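Local coordinates for protein CocE/NonD family hydrolase (Staphylococcus aureus subsp. aureus COL, PDB 3III) that probably hydrolyses ester or amide bonds, as a CocE/NonD family hydrolase with an alpha/beta-hydrolase domain and a C-terminal beta-rich domain, at residues V134-S139 against N230-I235; D197-V202 against H476-E481; V253-I258 against F282-S287. All coordinates share one frame; numbering follows the deposited sequence.

In the fold
Interactions 1 and 3 each join parts of the alpha/beta-hydrolase domain, whereas interaction 2 ties that domain to the loop between strands 447-458 and 490-503 of the C-terminal one. Interaction 2 is the buried contact, built from aromatic rings, a guanidinium and one water; the other two are partly buried and rely more on backbone, through a single beta bridge in interaction 1 and CA-H...O contacts in interaction 3. Interactions 1 and 2 touch directly: Trp138 CE3 lies 3.9 Å from Met198 CG, so helix 198-203 packs against the loop of 134-139. Interaction 3 touches neither, its nearest atoms being about 5 Å from interaction 2 and about 6 Å from interaction 1.

Interaction 1 of 3, residues V134-S139 against N230-I235; sequences VLSPWS and NIEDLI
Glu232 OE1 is gripped twice: Ser136 OG donates to it at 2.7 Å, and Arg251 forms a salt bridge with the same oxygen. This carboxylate lies beside a single beta bridge, Leu135 with Ile231, that joins the loop ahead of helix 140-154 to the lead-in of helix 234-240 in the hydrolase domain. The serine hydroxyl comes from above the carboxylate plane, 43° out of it. Ser136 OG stands anti to its backbone N (chi1 180°), while the Glu232 chain is extended beyond CG, which carries its carboxylate out to the hydroxyl.

Two nearly straight backbone bonds define the bridge, Leu135 N to Asn230 O at 3.1 Å and Glu232 N to Leu135 O at 2.9 Å, both with 168° at the hydrogen. Next to the first bond, Val134 CA makes a CA-H...O contact with Asn230 O. Leu135 and Ile231 lie side by side and point the same way, toward helix 213-224, where they meet Ile221 and Phe222 respectively. Their closest atoms, Leu135 CD1 and Ile231 CG1, are 4.0 Å apart. Further along, Pro137 and Leu234 meet tip to tip, with Pro137 CG 3.8 Å from Leu234 CD1.

Interaction 2 of 3, residues D197-V202 against H476-E481; sequences DMYREV and HKHETE
Tyr199 turns an edge to one face of the His478 imidazole in a T-shaped pair, with ring centroids 5.1 Å apart and planes at 64°. Tyr199 CE2 makes the approach, 3.4 Å from His478 CG and displaced toward the rim of the imidazole. The opposite face of that ring carries His476 CB, so the histidine is held between the tyrosine and its own chain two residues back. At the imidazole edge, near its plane, Arg200 NE stands 4.1 Å from His478 CD2. The polar ends of both rings have other partners: Tyr199 OH bonds the carbonyl of Pro242, and His478 ND1 bonds His461 ND1.

Arg200 supplies the direct hydrogen bond between the segments. Its chain is extended from CG to NE, and NH2 donates to His476 O at 2.9 Å with 169° at the hydrogen; the oxygen lies in the guanidinium plane and the donor in the carbonyl plane. A water at the guanidinium edge accepts from Arg200 NE at 2.9 Å and from His476 N at 3.0 Å, giving the two residues a second link. On the helix side, Arg200 NH1 makes a salt bridge to the syn lone pair of Asp197 OD2 at 2.8 Å. Asp197 is the N-cap residue, and Gln252 also bonds its OD2. Each of the three guanidinium nitrogens thus has a partner.

The contact joins the start of helix 198-203 in the hydrolase domain to the loop between strands 447-458 and 490-503 of the C-terminal domain, while Met198 and Val202 pack on helix 213-224.

Interaction 3 of 3, residues V253-I258 against F282-S287; sequences VPLSQI and FKQAAS
Leu255 and Gln284 cross at about a right angle, where a short 3-10 turn, 255-257, meets the C-terminal end of helix 275-284 in the alpha/beta-hydrolase domain. Leu255 CB is 3.7 Å from Gln284 CB, and Leu255 CD1 lies against the amide, 3.8 Å from Gln284 CD. With CG anti to its carbonyl carbon (chi1 -76°) and the chain extended beyond, Gln284 brings its amide alongside Leu255, OE1 lying 3.6 Å from Leu255 CB. One water joins the same two residues: it accepts from Leu255 N and donates to Gln284 OE1, while Glu280, one helical turn back, takes the bond from Gln284 NE2.

Around this pair the backbones come close, with Ser256 CA 4.7 Å from Ala285 CA. Two CA-H...O contacts run in opposite senses: Ala285 CA approaches Leu255 O at 3.5 Å with 165° at the hydrogen, and Ser256 CA approaches Gln284 O at 3.4 Å. Ile258 CG2 packs on Ala285 CB at 4.2 Å and also lies near Ser287 OG. Nearby, Ala286 N makes a weak, strongly bent hydrogen bond to Ile258 O, 2.8 Å long with only 123° at the hydrogen.

Ala285 is the first residue to leave helical geometry, so the chain is already extending as it passes the 3-10 turn. The turn itself is held by backbone bonds from Gln257 N to Pro254 O and from Ile258 N to Leu255 O. Leu255 O therefore receives both an N-H of its own turn and the CA-H of Ala285.

Farther out, Leu255 and Ile258 rest on Trp176 of helix 170-179, and Ala285 touches Leu262 of strand 262-267, which places the contact beside the central sheet. Tying the departing chain to the residues that lead into that strand, Ser287 OG bonds Thr260 O.

Interaction 1 of 3, residues V134-S139 against N230-I235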
loop_
_atom_site.group_PDB
_atom_site.type_symbol
_atom_site.label_atom_id
_atom_site.label_comp_id
_atom_site.label_asym_id
_atom_site.label_seq_id
_atom_site.Cartn_x
_atom_site.Cartn_y
_atom_site.Cartn_z
ATOM N N VAL A 134 0.731 -23.794 -9.837
ATOM C CA VAL A 134 0.057 -22.582 -10.234
ATOM C C VAL A 134 0.482 -21.415 -9.338
ATOM O O VAL A 134 0.507 -21.529 -8.132
ATOM C CB VAL A 134 -1.475 -22.718 -10.204
ATOM C CG1 VAL A 134 -2.152 -21.300 -10.472
ATOM C CG2 VAL A 134 -1.956 -23.788 -11.225
ATOM N N LEU A 135 0.900 -20.332 -9.972
ATOM C CA LEU A 135 1.302 -19.113 -9.276
ATOM C C LEU A 135 0.272 -18.075 -9.662
ATOM O O LEU A 135 0.349 -17.479 -10.745
ATOM C CB LEU A 135 2.731 -18.679 -9.680
ATOM C CG LEU A 135 3.471 -17.703 -8.723
ATOM C CD1 LEU A 135 4.932 -17.518 -9.251
ATOM C CD2 LEU A 135 2.746 -16.351 -8.584
ATOM N N SER A 136 -0.708 -17.890 -8.779
ATOM C CA SER A 136 -1.782 -16.929 -8.957
ATOM C C SER A 136 -1.718 -15.918 -7.814
ATOM O O SER A 136 -2.279 -16.126 -6.728
ATOM C CB SER A 136 -3.145 -17.618 -9.014
ATOM O OG SER A 136 -4.135 -16.622 -9.176
ATOM N N PRO A 137 -0.984 -14.835 -8.013
ATOM C CA PRO A 137 -0.731 -13.884 -6.933
ATOM C C PRO A 137 -1.993 -13.251 -6.369
ATOM O O PRO A 137 -2.871 -12.876 -7.117
ATOM C CB PRO A 137 0.091 -12.787 -7.601
ATOM C CG PRO A 137 0.562 -13.333 -8.856
ATOM C CD PRO A 137 -0.297 -14.466 -9.252
ATOM N N TRP A 138 -2.067 -13.121 -5.043
ATOM C CA TRP A 138 -3.097 -12.292 -4.410
ATOM C C TRP A 138 -4.471 -12.826 -4.786
ATOM O O TRP A 138 -5.355 -12.083 -5.241
ATOM C CB TRP A 138 -2.872 -10.810 -4.791
ATOM C CG TRP A 138 -1.548 -10.287 -4.405
ATOM C CD1 TRP A 138 -0.680 -10.868 -3.513
ATOM C CD2 TRP A 138 -0.897 -9.074 -4.839
ATOM N NE1 TRP A 138 0.434 -10.116 -3.384
ATOM C CE2 TRP A 138 0.332 -9.004 -4.177
ATOM C CE3 TRP A 138 -1.238 -8.038 -5.716
ATOM C CZ2 TRP A 138 1.233 -7.940 -4.354
ATOM C CZ3 TRP A 138 -0.332 -6.952 -5.881
ATOM C CH2 TRP A 138 0.884 -6.930 -5.224
ATOM N N SER A 139 -4.641 -14.143 -4.575
ATOM C CA SER A 139 -5.849 -14.852 -4.852
ATOM C C SER A 139 -6.294 -15.661 -3.642
ATOM O O SER A 139 -5.530 -15.913 -2.732
ATOM C CB SER A 139 -5.622 -15.808 -6.030
ATOM O OG SER A 139 -4.634 -16.812 -5.705
ATOM N N ASN A 230 3.315 -22.385 -15.181
ATOM C CA ASN A 230 1.967 -22.257 -14.638
ATOM C C ASN A 230 1.751 -20.921 -13.929
ATOM O O ASN A 230 0.930 -20.825 -13.020
ATOM C CB ASN A 230 1.720 -23.400 -13.677
ATOM C CG ASN A 230 1.955 -24.746 -14.324
ATOM O OD1 ASN A 230 2.794 -25.547 -13.878
ATOM N ND2 ASN A 230 1.230 -24.995 -15.378
ATOM N N ILE A 231 2.457 -19.888 -14.378
ATOM C CA ILE A 231 2.371 -18.564 -13.734
ATOM C C ILE A 231 1.212 -17.839 -14.445
ATOM O O ILE A 231 1.137 -17.815 -15.679
ATOM C CB ILE A 231 3.709 -17.736 -13.869
ATOM C CG1 ILE A 231 4.868 -18.408 -13.148
ATOM C CG2 ILE A 231 3.567 -16.272 -13.275
ATOM C CD1 ILE A 231 6.258 -17.745 -13.431
ATOM N N GLU A 232 0.310 -17.245 -13.682
ATOM C CA GLU A 232 -0.863 -16.592 -14.239
ATOM C C GLU A 232 -0.430 -15.379 -15.052
ATOM O O GLU A 232 0.353 -14.583 -14.578
ATOM C CB GLU A 232 -1.809 -16.180 -13.126
ATOM C CG GLU A 232 -3.043 -15.447 -13.581
ATOM C CD GLU A 232 -3.978 -15.071 -12.424
ATOM O OE1 GLU A 232 -3.526 -15.114 -11.269
ATOM O OE2 GLU A 232 -5.157 -14.694 -12.715
ATOM N N ASP A 233 -0.985 -15.217 -16.253
ATOM C CA ASP A 233 -0.621 -14.108 -17.131
ATOM C C ASP A 233 -1.474 -12.876 -16.802
ATOM O O ASP A 233 -2.542 -12.627 -17.395
ATOM C CB ASP A 233 -0.793 -14.504 -18.596
ATOM C CG ASP A 233 -0.340 -13.419 -19.549
ATOM O OD1 ASP A 233 -0.106 -12.253 -19.162
ATOM O OD2 ASP A 233 -0.254 -13.747 -20.716
ATOM N N LEU A 234 -0.968 -12.085 -15.881
ATOM C CA LEU A 234 -1.697 -10.938 -15.391
ATOM C C LEU A 234 -1.603 -9.774 -16.347
ATOM O O LEU A 234 -2.386 -8.889 -16.250
ATOM C CB LEU A 234 -1.227 -10.544 -13.975
ATOM C CG LEU A 234 -1.771 -11.413 -12.842
ATOM C CD1 LEU A 234 -0.943 -11.174 -11.542
ATOM C CD2 LEU A 234 -3.287 -11.225 -12.642
ATOM N N ILE A 235 -0.669 -9.797 -17.292
ATOM C CA ILE A 235 -0.628 -8.785 -18.358
ATOM C C ILE A 235 -1.913 -8.969 -19.220
ATOM O O ILE A 235 -2.683 -8.039 -19.480
ATOM C CB ILE A 235 0.648 -8.933 -19.202
ATOM C CG1 ILE A 235 1.908 -8.644 -18.358
ATOM C CG2 ILE A 235 0.641 -8.000 -20.381
ATOM C CD1 ILE A 235 1.922 -7.243 -17.816
#

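Interaction 2 of 3, residues D197-V202 against H476-E481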
loop_
_atom_site.group_PDB
_atom_site.type_symbol
_atom_site.label_atom_id
_atom_site.label_comp_id
_atom_site.label_asym_id
_atom_site.label_seq_id
_atom_site.Cartn_x
_atom_site.Cartn_y
_atom_site.Cartn_z
ATOM N N ASP A 197 -7.402 -4.911 -3.171
ATOM C CA ASP A 197 -8.348 -4.852 -4.286
ATOM C C ASP A 197 -7.564 -4.519 -5.536
ATOM O O ASP A 197 -7.298 -3.377 -5.820
ATOM C CB ASP A 197 -9.437 -3.814 -4.017
ATOM C CG ASP A 197 -10.532 -3.772 -5.125
ATOM O OD1 ASP A 197 -10.320 -4.300 -6.257
ATOM O OD2 ASP A 197 -11.586 -3.119 -4.846
HETATM N N MSE A 198 -7.132 -5.539 -6.252
HETATM C CA MSE A 198 -6.200 -5.345 -7.348
HETATM C C MSE A 198 -6.758 -4.439 -8.415
HETATM O O MSE A 198 -6.013 -3.621 -8.961
HETATM C CB MSE A 198 -5.799 -6.682 -7.992
HETATM C CG MSE A 198 -4.855 -7.453 -7.169
HETATM SE SE MSE A 198 -4.305 -9.152 -8.067
HETATM C CE MSE A 198 -3.202 -8.300 -9.540
ATOM N N TYR A 199 -8.029 -4.606 -8.769
ATOM C CA TYR A 199 -8.594 -3.775 -9.816
ATOM C C TYR A 199 -8.492 -2.257 -9.503
ATOM O O TYR A 199 -8.216 -1.458 -10.368
ATOM C CB TYR A 199 -10.073 -4.144 -10.054
ATOM C CG TYR A 199 -10.633 -3.359 -11.154
ATOM C CD1 TYR A 199 -10.462 -3.763 -12.479
ATOM C CD2 TYR A 199 -11.301 -2.161 -10.904
ATOM C CE1 TYR A 199 -10.961 -2.951 -13.562
ATOM C CE2 TYR A 199 -11.783 -1.399 -11.924
ATOM C CZ TYR A 199 -11.627 -1.791 -13.259
ATOM O OH TYR A 199 -12.108 -0.969 -14.264
ATOM N N ARG A 200 -8.744 -1.876 -8.264
ATOM C CA ARG A 200 -8.810 -0.482 -7.894
ATOM C C ARG A 200 -7.494 0.073 -7.489
ATOM O O ARG A 200 -7.381 1.312 -7.379
ATOM C CB ARG A 200 -9.820 -0.250 -6.768
ATOM C CG ARG A 200 -11.262 -0.301 -7.251
ATOM C CD ARG A 200 -12.270 -0.045 -6.077
ATOM N NE ARG A 200 -13.634 -0.134 -6.593
ATOM C CZ ARG A 200 -14.257 -1.262 -6.873
ATOM N NH1 ARG A 200 -13.666 -2.418 -6.630
ATOM N NH2 ARG A 200 -15.481 -1.232 -7.396
ATOM N N GLU A 201 -6.519 -0.794 -7.192
ATOM C CA GLU A 201 -5.326 -0.338 -6.472
ATOM C C GLU A 201 -4.023 -0.474 -7.220
ATOM O O GLU A 201 -3.131 0.316 -6.960
ATOM C CB GLU A 201 -5.265 -0.900 -5.049
ATOM C CG GLU A 201 -6.550 -0.439 -4.313
ATOM C CD GLU A 201 -6.889 -1.084 -2.999
ATOM O OE1 GLU A 201 -6.267 -2.108 -2.625
ATOM O OE2 GLU A 201 -7.850 -0.561 -2.343
ATOM N N VAL A 202 -3.923 -1.420 -8.168
ATOM C CA VAL A 202 -2.673 -1.618 -8.913
ATOM C C VAL A 202 -2.886 -1.841 -10.431
ATOM O O VAL A 202 -2.119 -1.314 -11.211
ATOM C CB VAL A 202 -1.780 -2.754 -8.325
ATOM C CG1 VAL A 202 -2.428 -4.156 -8.472
ATOM C CG2 VAL A 202 -0.375 -2.708 -8.960
ATOM N N HIS A 476 -16.554 3.875 -7.087
ATOM C CA HIS A 476 -17.068 3.650 -8.445
ATOM C C HIS A 476 -17.347 2.181 -8.620
ATOM O O HIS A 476 -16.556 1.367 -8.201
ATOM C CB HIS A 476 -16.076 4.163 -9.455
ATOM C CG HIS A 476 -15.822 5.633 -9.308
ATOM N ND1 HIS A 476 -14.714 6.136 -8.662
ATOM C CD2 HIS A 476 -16.585 6.703 -9.635
ATOM C CE1 HIS A 476 -14.782 7.460 -8.634
ATOM N NE2 HIS A 476 -15.912 7.832 -9.220
ATOM N N LYS A 477 -18.521 1.857 -9.174
ATOM C CA LYS A 477 -18.896 0.486 -9.447
ATOM C C LYS A 477 -17.964 -0.216 -10.411
ATOM O O LYS A 477 -17.669 -1.407 -10.226
ATOM C CB LYS A 477 -20.321 0.411 -10.001
ATOM C CG LYS A 477 -21.384 0.805 -9.034
ATOM C CD LYS A 477 -22.722 0.667 -9.742
ATOM C CE LYS A 477 -23.867 0.932 -8.823
ATOM N NZ LYS A 477 -25.166 0.708 -9.477
ATOM N N HIS A 478 -17.535 0.503 -11.456
ATOM C CA HIS A 478 -16.712 -0.079 -12.529
ATOM C C HIS A 478 -17.408 -1.281 -13.155
ATOM O O HIS A 478 -16.771 -2.270 -13.532
ATOM C CB HIS A 478 -15.297 -0.449 -12.026
ATOM C CG HIS A 478 -14.460 0.736 -11.635
ATOM N ND1 HIS A 478 -13.986 1.645 -12.547
ATOM C CD2 HIS A 478 -13.994 1.142 -10.427
ATOM C CE1 HIS A 478 -13.265 2.556 -11.923
ATOM N NE2 HIS A 478 -13.271 2.288 -10.630
ATOM N N GLU A 479 -18.727 -1.188 -13.275
ATOM C CA GLU A 479 -19.526 -2.281 -13.793
ATOM C C GLU A 479 -19.766 -2.174 -15.306
ATOM O O GLU A 479 -19.703 -3.181 -16.035
ATOM C CB GLU A 479 -20.881 -2.335 -13.072
ATOM C CG GLU A 479 -21.811 -3.429 -13.502
ATOM C CD GLU A 479 -23.012 -3.511 -12.558
ATOM O OE1 GLU A 479 -23.588 -2.466 -12.187
ATOM O OE2 GLU A 479 -23.341 -4.620 -12.105
ATOM N N THR A 480 -20.109 -0.988 -15.766
ATOM C CA THR A 480 -20.292 -0.804 -17.187
ATOM C C THR A 480 -19.721 0.542 -17.613
ATOM O O THR A 480 -19.617 1.461 -16.808
ATOM C CB THR A 480 -21.783 -0.882 -17.590
ATOM O OG1 THR A 480 -22.522 -0.028 -16.722
ATOM C CG2 THR A 480 -22.369 -2.399 -17.548
ATOM N N GLU A 481 -19.369 0.666 -18.883
ATOM C CA GLU A 481 -18.839 1.948 -19.429
ATOM C C GLU A 481 -19.943 2.844 -19.910
ATOM O O GLU A 481 -20.788 2.446 -20.668
ATOM C CB GLU A 481 -17.791 1.703 -20.561
ATOM C CG GLU A 481 -16.586 0.910 -19.993
ATOM C CD GLU A 481 -15.290 0.901 -20.780
ATOM O OE1 GLU A 481 -15.312 0.926 -22.034
ATOM O OE2 GLU A 481 -14.226 0.794 -20.094
HETATM O O HOH W 1 -13.838 2.737 -6.583
#

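Interaction 3 of 3, residues V253-I258 against F282-S287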
loop_
_atom_site.group_PDB
_atom_site.type_symbol
_atom_site.label_atom_id
_atom_site.label_comp_id
_atom_site.label_asym_id
_atom_site.label_seq_id
_atom_site.Cartn_x
_atom_site.Cartn_y
_atom_site.Cartn_z
ATOM N N VAL A 253 -10.225 -8.677 -1.601
ATOM C CA VAL A 253 -10.365 -9.427 -0.360
ATOM C C VAL A 253 -11.704 -9.064 0.333
ATOM O O VAL A 253 -11.991 -7.856 0.481
ATOM C CB VAL A 253 -9.186 -9.103 0.640
ATOM C CG1 VAL A 253 -9.401 -9.837 2.014
ATOM C CG2 VAL A 253 -7.812 -9.438 0.005
ATOM N N PRO A 254 -12.453 -10.070 0.844
ATOM C CA PRO A 254 -13.663 -9.811 1.679
ATOM C C PRO A 254 -13.232 -9.448 3.106
ATOM O O PRO A 254 -13.285 -10.272 4.022
ATOM C CB PRO A 254 -14.442 -11.130 1.633
ATOM C CG PRO A 254 -13.393 -12.186 1.456
ATOM C CD PRO A 254 -12.228 -11.519 0.652
ATOM N N LEU A 255 -12.864 -8.189 3.265
ATOM C CA LEU A 255 -12.187 -7.686 4.461
ATOM C C LEU A 255 -13.015 -7.795 5.752
ATOM O O LEU A 255 -12.449 -7.966 6.815
ATOM C CB LEU A 255 -11.797 -6.230 4.237
ATOM C CG LEU A 255 -10.676 -5.994 3.209
ATOM C CD1 LEU A 255 -10.588 -4.519 2.908
ATOM C CD2 LEU A 255 -9.337 -6.491 3.715
ATOM N N SER A 256 -14.346 -7.706 5.645
ATOM C CA SER A 256 -15.205 -7.787 6.804
ATOM C C SER A 256 -15.253 -9.180 7.450
ATOM O O SER A 256 -15.807 -9.364 8.538
ATOM C CB SER A 256 -16.612 -7.316 6.435
ATOM O OG SER A 256 -17.227 -8.217 5.554
ATOM N N GLN A 257 -14.745 -10.177 6.764
ATOM C CA GLN A 257 -14.517 -11.493 7.350
ATOM C C GLN A 257 -13.351 -11.532 8.323
ATOM O O GLN A 257 -13.199 -12.508 9.091
ATOM C CB GLN A 257 -14.254 -12.487 6.232
ATOM C CG GLN A 257 -15.504 -12.685 5.305
ATOM C CD GLN A 257 -15.304 -13.710 4.210
ATOM O OE1 GLN A 257 -14.312 -14.438 4.173
ATOM N NE2 GLN A 257 -16.261 -13.793 3.324
ATOM N N ILE A 258 -12.475 -10.536 8.266
ATOM C CA ILE A 258 -11.277 -10.571 9.147
ATOM C C ILE A 258 -11.665 -10.256 10.588
ATOM O O ILE A 258 -12.277 -9.185 10.886
ATOM C CB ILE A 258 -10.203 -9.608 8.667
ATOM C CG1 ILE A 258 -9.707 -10.048 7.298
ATOM C CG2 ILE A 258 -9.069 -9.479 9.662
ATOM C CD1 ILE A 258 -8.704 -9.041 6.700
ATOM N N PHE A 282 -7.874 -1.630 7.331
ATOM C CA PHE A 282 -8.105 -1.189 8.713
ATOM C C PHE A 282 -9.571 -0.855 8.952
ATOM O O PHE A 282 -10.142 -1.235 9.980
ATOM C CB PHE A 282 -7.232 -0.017 9.072
ATOM C CG PHE A 282 -7.521 0.546 10.435
ATOM C CD1 PHE A 282 -7.136 -0.129 11.585
ATOM C CD2 PHE A 282 -8.282 1.691 10.565
ATOM C CE1 PHE A 282 -7.438 0.387 12.888
ATOM C CE2 PHE A 282 -8.592 2.206 11.812
ATOM C CZ PHE A 282 -8.179 1.568 12.987
ATOM N N LYS A 283 -10.169 -0.141 8.018
ATOM C CA LYS A 283 -11.542 0.339 8.180
ATOM C C LYS A 283 -12.544 -0.800 8.193
ATOM O O LYS A 283 -13.412 -0.803 9.019
ATOM C CB LYS A 283 -11.970 1.360 7.109
ATOM C CG LYS A 283 -11.275 2.703 7.155
ATOM C CD LYS A 283 -11.837 3.695 6.139
ATOM C CE LYS A 283 -11.716 3.217 4.696
ATOM N NZ LYS A 283 -12.138 4.200 3.625
ATOM N N GLN A 284 -12.415 -1.726 7.240
ATOM C CA GLN A 284 -13.419 -2.751 6.988
ATOM C C GLN A 284 -13.270 -4.025 7.841
ATOM O O GLN A 284 -14.225 -4.790 7.993
ATOM C CB GLN A 284 -13.370 -3.185 5.525
ATOM C CG GLN A 284 -13.995 -2.191 4.522
ATOM C CD GLN A 284 -13.943 -2.726 3.121
ATOM O OE1 GLN A 284 -14.244 -3.903 2.897
ATOM N NE2 GLN A 284 -13.449 -1.908 2.175
ATOM N N ALA A 285 -12.050 -4.304 8.304
ATOM C CA ALA A 285 -11.835 -5.476 9.153
ATOM C C ALA A 285 -12.868 -5.460 10.317
ATOM O O ALA A 285 -13.083 -4.399 10.956
ATOM C CB ALA A 285 -10.371 -5.515 9.688
ATOM N N ALA A 286 -13.421 -6.632 10.626
ATOM C CA ALA A 286 -14.357 -6.811 11.731
ATOM C C ALA A 286 -13.634 -6.974 13.069
ATOM O O ALA A 286 -14.248 -6.936 14.108
ATOM C CB ALA A 286 -15.323 -8.021 11.464
ATOM N N SER A 287 -12.319 -7.114 13.029
ATOM C CA SER A 287 -11.486 -7.291 14.227
ATOM C C SER A 287 -11.854 -6.364 15.396
ATOM O O SER A 287 -11.875 -5.169 15.235
ATOM C CB SER A 287 -10.034 -7.042 13.828
ATOM O OG SER A 287 -9.658 -7.893 12.749
HETATM O O HOH W 2 -14.018 -5.948 1.405
#